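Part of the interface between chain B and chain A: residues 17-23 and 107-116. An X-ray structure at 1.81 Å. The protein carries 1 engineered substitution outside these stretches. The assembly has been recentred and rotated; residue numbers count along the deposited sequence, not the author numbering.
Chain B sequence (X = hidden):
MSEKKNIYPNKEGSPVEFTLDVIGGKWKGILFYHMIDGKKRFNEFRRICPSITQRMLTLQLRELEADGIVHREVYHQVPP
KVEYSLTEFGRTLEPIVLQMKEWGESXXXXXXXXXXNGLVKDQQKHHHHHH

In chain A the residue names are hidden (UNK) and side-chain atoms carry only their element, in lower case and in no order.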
ATOM      1  N   GLU B  17       5.050  -0.169   6.600  1.00 29.46           N
ATOM      2  CA  GLU B  17       5.051   1.189   6.042  1.00 31.99           C
ATOM      3  C   GLU B  17       6.256   1.402   5.077  1.00 31.88           C
ATOM      4  O   GLU B  17       6.162   2.136   4.100  1.00 32.70           O
ATOM      5  CB  GLU B  17       5.035   2.227   7.166  1.00 35.51           C
ATOM      6  CG  GLU B  17       3.863   2.128   8.157  1.00 38.56           C
ATOM      7  CD  GLU B  17       2.481   2.190   7.494  1.00 38.52           C
ATOM      8  OE1 GLU B  17       2.417   2.564   6.303  1.00 38.71           O
ATOM      9  OE2 GLU B  17       1.464   1.896   8.166  1.00 39.21           O
ATOM     10  N   PHE B  18       7.381   0.751   5.364  1.00 33.64           N
ATOM     11  CA  PHE B  18       8.571   0.833   4.487  1.00 33.70           C
ATOM     12  C   PHE B  18       8.210   0.290   3.080  1.00 31.92           C
ATOM     13  O   PHE B  18       8.511   0.922   2.049  1.00 32.04           O
ATOM     14  CB  PHE B  18       9.736   0.055   5.132  1.00 36.46           C
ATOM     15  CG  PHE B  18      11.018   0.148   4.377  1.00 41.78           C
ATOM     16  CD1 PHE B  18      11.915   1.175   4.634  1.00 47.60           C
ATOM     17  CD2 PHE B  18      11.331  -0.783   3.396  1.00 43.61           C
ATOM     18  CE1 PHE B  18      13.105   1.281   3.927  1.00 50.17           C
ATOM     19  CE2 PHE B  18      12.506  -0.680   2.680  1.00 46.51           C
ATOM     20  CZ  PHE B  18      13.399   0.346   2.954  1.00 50.03           C
ATOM     21  N   THR B  19       7.512  -0.847   3.045  1.00 28.56           N
ATOM     22  CA  THR B  19       7.064  -1.395   1.778  1.00 28.63           C
ATOM     23  C   THR B  19       6.032  -0.529   1.069  1.00 30.64           C
ATOM     24  O   THR B  19       6.127  -0.324  -0.140  1.00 32.14           O
ATOM     25  CB  THR B  19       6.541  -2.812   1.941  1.00 27.61           C
ATOM     26  OG1 THR B  19       7.567  -3.589   2.557  1.00 26.35           O
ATOM     27  CG2 THR B  19       6.172  -3.398   0.602  1.00 28.81           C
ATOM     28  N   LEU B  20       5.062  -0.027   1.814  1.00 30.30           N
ATOM     29  CA  LEU B  20       4.031   0.829   1.238  1.00 32.87           C
ATOM     30  C   LEU B  20       4.611   2.147   0.689  1.00 35.63           C
ATOM     31  O   LEU B  20       4.077   2.713  -0.267  1.00 40.57           O
ATOM     32  CB  LEU B  20       2.954   1.096   2.260  1.00 33.73           C
ATOM     33  CG  LEU B  20       1.902   0.034   2.498  1.00 35.64           C
ATOM     34  CD1 LEU B  20       1.082   0.398   3.729  1.00 37.97           C
ATOM     35  CD2 LEU B  20       0.957  -0.139   1.306  1.00 37.68           C
ATOM     36  N   ASP B  21       5.721   2.615   1.252  1.00 37.19           N
ATOM     37  CA  ASP B  21       6.401   3.822   0.733  1.00 40.25           C
ATOM     38  C   ASP B  21       7.046   3.562  -0.645  1.00 38.49           C
ATOM     39  O   ASP B  21       7.194   4.472  -1.454  1.00 39.26           O
ATOM     40  CB  ASP B  21       7.445   4.312   1.732  1.00 43.33           C
ATOM     41  CG  ASP B  21       7.816   5.760   1.529  1.00 51.18           C
ATOM     42  OD1 ASP B  21       6.898   6.603   1.309  1.00 55.08           O
ATOM     43  OD2 ASP B  21       9.029   6.065   1.614  1.00 54.68           O
ATOM     44  N   VAL B  22       7.394   2.311  -0.927  1.00 34.56           N
ATOM     45  CA  VAL B  22       7.963   1.977  -2.225  1.00 35.72           C
ATOM     46  C   VAL B  22       6.898   1.780  -3.310  1.00 35.67           C
ATOM     47  O   VAL B  22       7.106   2.183  -4.461  1.00 34.80           O
ATOM     48  CB  VAL B  22       8.862   0.732  -2.135  1.00 36.50           C
ATOM     49  CG1 VAL B  22       9.597   0.510  -3.461  1.00 39.60           C
ATOM     50  CG2 VAL B  22       9.865   0.897  -1.001  1.00 36.08           C
ATOM     51  N   ILE B  23       5.768   1.170  -2.947  1.00 34.43           N
ATOM     52  CA  ILE B  23       4.772   0.709  -3.924  1.00 38.23           C
ATOM     53  C   ILE B  23       3.429   1.424  -3.790  1.00 40.41           C
ATOM     54  O   ILE B  23       2.522   1.227  -4.595  1.00 41.06           O
ATOM     55  CB  ILE B  23       4.619  -0.837  -3.842  1.00 39.75           C
ATOM     56  CG1 ILE B  23       4.151  -1.438  -5.173  1.00 44.27           C
ATOM     57  CG2 ILE B  23       3.708  -1.259  -2.696  1.00 38.00           C
ATOM     58  CD1 ILE B  23       4.918  -0.987  -6.406  1.00 45.26           C
TER
ATOM     59  N   UNK A 107      14.295  -6.629   2.568  1.00 35.28           N
ATOM     60  CA  UNK A 107      14.857  -5.790   1.522  1.00 36.05           C
ATOM     61  C   UNK A 107      15.205  -4.372   1.945  1.00 39.61           C
ATOM     62  O   UNK A 107      15.650  -3.573   1.111  1.00 41.13           O
ATOM     63  o   UNK A 107      14.871  -7.735  -0.703  1.00 34.81           O
ATOM     64  c   UNK A 107      13.850  -7.191  -0.294  1.00 33.44           C
ATOM     65  c   UNK A 107      13.938  -5.805   0.319  1.00 32.58           C
ATOM     66  n   UNK A 107      12.685  -7.801  -0.272  1.00 30.89           N
ATOM     67  N   UNK A 108      15.052  -4.085   3.240  1.00 43.11           N
ATOM     68  CA  UNK A 108      15.400  -2.789   3.825  1.00 47.55           C
ATOM     69  C   UNK A 108      16.795  -2.313   3.404  1.00 49.27           C
ATOM     70  O   UNK A 108      16.933  -1.194   2.921  1.00 50.02           O
ATOM     71  c   UNK A 108      15.295  -2.878   5.364  1.00 52.65           C
ATOM     72  n   UNK A 108      16.679  -2.696   8.178  1.00 71.36           N
ATOM     73  c   UNK A 108      15.593  -1.848   7.650  1.00 66.01           C
ATOM     74  n   UNK A 108      17.687  -4.655   8.887  1.00 72.71           N
ATOM     75  c   UNK A 108      16.613  -4.018   8.418  1.00 71.01           C
ATOM     76  c   UNK A 108      15.689  -1.627   6.139  1.00 60.20           C
ATOM     77  n   UNK A 108      15.503  -4.723   8.193  1.00 66.14           N
ATOM     78  N   UNK A 109      17.811  -3.166   3.587  1.00 50.61           N
ATOM     79  CA  UNK A 109      19.219  -2.836   3.249  1.00 54.02           C
ATOM     80  C   UNK A 109      19.435  -2.476   1.782  1.00 50.81           C
ATOM     81  O   UNK A 109      19.991  -1.426   1.467  1.00 53.57           O
ATOM     82  c   UNK A 109      20.150  -4.008   3.568  1.00 57.82           C
ATOM     83  o   UNK A 109      19.435  -3.730   5.816  1.00 66.68           O
ATOM     84  c   UNK A 109      20.179  -4.353   5.041  1.00 61.97           C
ATOM     85  o   UNK A 109      20.957  -5.251   5.423  1.00 64.88           O
ATOM     86  N   UNK A 110      19.016  -3.358   0.882  1.00 46.86           N
ATOM     87  CA  UNK A 110      19.157  -3.096  -0.555  1.00 45.83           C
ATOM     88  C   UNK A 110      18.473  -1.806  -0.970  1.00 44.34           C
ATOM     89  O   UNK A 110      19.005  -1.050  -1.779  1.00 45.57           O
ATOM     90  c   UNK A 110      18.637  -4.266  -1.411  1.00 43.72           C
ATOM     91  c   UNK A 110      19.584  -5.452  -1.283  1.00 46.48           C
ATOM     92  c   UNK A 110      18.535  -3.845  -2.871  1.00 43.65           C
ATOM     93  N   UNK A 111      17.292  -1.551  -0.411  1.00 43.15           N
ATOM     94  CA  UNK A 111      16.498  -0.392  -0.780  1.00 44.70           C
ATOM     95  C   UNK A 111      17.141   0.918  -0.329  1.00 48.12           C
ATOM     96  O   UNK A 111      17.238   1.883  -1.108  1.00 50.22           O
ATOM     97  c   UNK A 111      13.987   0.336  -0.760  1.00 45.39           C
ATOM     98  c   UNK A 111      14.153   0.615  -2.236  1.00 45.47           C
ATOM     99  c   UNK A 111      12.688  -0.404  -0.534  1.00 43.43           C
ATOM    100  c   UNK A 111      15.102  -0.520  -0.172  1.00 44.30           C
ATOM    101  N   UNK A 112      17.601   0.943   0.920  1.00 49.82           N
ATOM    102  CA  UNK A 112      18.359   2.085   1.420  1.00 55.34           C
ATOM    103  C   UNK A 112      19.698   2.313   0.678  1.00 55.97           C
ATOM    104  O   UNK A 112      20.096   3.455   0.482  1.00 58.66           O
ATOM    105  c   UNK A 112      18.558   1.973   2.931  1.00 58.85           C
ATOM    106  c   UNK A 112      17.375   2.026   5.188  1.00 65.48           C
ATOM    107  c   UNK A 112      17.246   2.189   3.683  1.00 60.38           C
ATOM    108  o   UNK A 112      16.353   2.212   5.893  1.00 68.74           O
ATOM    109  o   UNK A 112      18.489   1.718   5.671  1.00 68.82           O
ATOM    110  N   UNK A 113      20.363   1.249   0.230  1.00 53.97           N
ATOM    111  CA  UNK A 113      21.580   1.401  -0.579  1.00 55.05           C
ATOM    112  C   UNK A 113      21.286   2.001  -1.975  1.00 54.47           C
ATOM    113  O   UNK A 113      22.118   2.745  -2.509  1.00 56.26           O
ATOM    114  o   UNK A 113      21.616  -0.931  -1.328  1.00 52.42           O
ATOM    115  c   UNK A 113      22.364   0.080  -0.685  1.00 54.46           C
ATOM    116  N   UNK A 114      20.111   1.692  -2.553  1.00 52.40           N
ATOM    117  CA  UNK A 114      19.651   2.360  -3.796  1.00 52.42           C
ATOM    118  C   UNK A 114      19.326   3.836  -3.539  1.00 56.40           C
ATOM    119  O   UNK A 114      19.594   4.688  -4.392  1.00 58.00           O
ATOM    120  o   UNK A 114      19.897  -2.691  -7.838  1.00 46.57           O
ATOM    121  c   UNK A 114      19.884  -0.334  -7.402  1.00 47.78           C
ATOM    122  c   UNK A 114      18.446   1.648  -4.466  1.00 48.60           C
ATOM    123  c   UNK A 114      18.827   0.493  -5.390  1.00 46.86           C
ATOM    124  c   UNK A 114      19.551  -1.629  -7.041  1.00 46.38           C
ATOM    125  c   UNK A 114      18.854  -1.868  -5.885  1.00 43.96           C
ATOM    126  c   UNK A 114      19.524   0.716  -6.577  1.00 48.16           C
ATOM    127  c   UNK A 114      18.507  -0.816  -5.063  1.00 44.29           C
ATOM    128  N   UNK A 115      18.795   4.128  -2.352  1.00 58.86           N
ATOM    129  CA  UNK A 115      18.451   5.502  -1.947  1.00 64.33           C
ATOM    130  C   UNK A 115      19.644   6.354  -1.462  1.00 70.27           C
ATOM    131  O   UNK A 115      19.452   7.406  -0.853  1.00 74.85           O
ATOM    132  n   UNK A 115      11.277   4.359  -0.645  1.00 54.08           N
ATOM    133  c   UNK A 115      14.875   5.259  -0.345  1.00 59.56           C
ATOM    134  c   UNK A 115      12.401   4.904  -0.164  1.00 57.17           C
ATOM    135  c   UNK A 115      15.970   5.108  -1.402  1.00 59.80           C
ATOM    136  n   UNK A 115      12.325   5.649   0.928  1.00 60.10           N
ATOM    137  c   UNK A 115      17.343   5.474  -0.872  1.00 62.52           C
ATOM    138  n   UNK A 115      13.578   4.714  -0.782  1.00 57.13           N
ATOM    139  N   UNK A 116      20.872   5.917  -1.737  1.00 73.76           N
ATOM    140  CA  UNK A 116      22.066   6.721  -1.447  1.00 80.17           C
ATOM    141  C   UNK A 116      23.255   6.241  -2.272  1.00 81.47           C
ATOM    142  O   UNK A 116      23.699   6.926  -3.194  1.00 87.12           O
ATOM    143  c   UNK A 116      22.396   6.671   0.049  1.00 82.30           C
ATOM    144  o   UNK A 116      22.078   5.400   0.596  1.00 79.08           O
TER

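Position 107 carries two carbons, the second bearing one oxygen and one nitrogen, and touches nothing in the chain B stretch: a short amide, Asn A107. Its ND2 is hydrogen-bonded elsewhere in the structure.

Position 108 has three carbons, a nitrogen, then a carbon with two more nitrogens, a guanidinium on a long stem. Its end leads away from the chain B stretch, so what meets Phe B18 is the base of the residue, with CA of 108 3.8 Å from Phe B18 CE2. This is Arg A108.

Position 109 shows two carbons, the second carrying two oxygens, a short carboxylate whose CA-to-CB bond points away from the chain B stretch: Asp A109. Its OD1 lies 3.7 Å from Arg A108 NH2, a long salt bridge of charge alone, since no N-H points at the oxygen.

At 110 one carbon forks into two more, out of reach of the chain B stretch: Val A110.

Position 111 holds four carbons, forked at the second, and points toward chain B, where its tip meets both Phe B18 and Val B22. An apolar fork of this length is Leu A111. Its CD2 sits 3.2 Å from Phe B18 CE2 and 3.1 Å from Val B22 CG2, close for carbons.

Position 112 has three carbons, the third with two oxygens. Its CB leaves sideways, yet the end comes nearer, placing one carboxylate oxygen 3.9 Å from Phe B18 CE1. This is Glu A112, and the oxygen is OE2.

One carbon and one oxygen, far from the chain B stretch, mark 113 as Ser A113; its OG donates to Val A110 O at 2.7 Å, back along its own helix.

Position 114 is one carbon and a six-carbon ring bearing an oxygen, also out of reach: Tyr A114.

Position 115 repeats the three carbons, nitrogen and guanidinium pattern, but here the chain extends toward Asp B21 and Val B22. It is Arg A115, the first residue past the helix to leave helical phi/psi. NH1 donates a weak hydrogen bond to Asp B21 OD2 at 3.4 Å, part of a salt bridge, with the oxygen near the guanidinium plane.

Position 116, one carbon and one oxygen, poorly ordered and out of reach, is Ser A116; its OG donates to Glu A112 O at 2.8 Å.

Phe B18 and Val B22, one turn apart, both converge on Leu A111, while the helix axes come no closer than 11.5 Å and cross at 44°, a gap the side chains bridge. Arg A108 and Glu A112 border the aromatic ring, and extended Arg A115 reaches from beyond the helix to add a charged contact beside this apolar centre.

Chain A 107-116: NRDVLESYRS
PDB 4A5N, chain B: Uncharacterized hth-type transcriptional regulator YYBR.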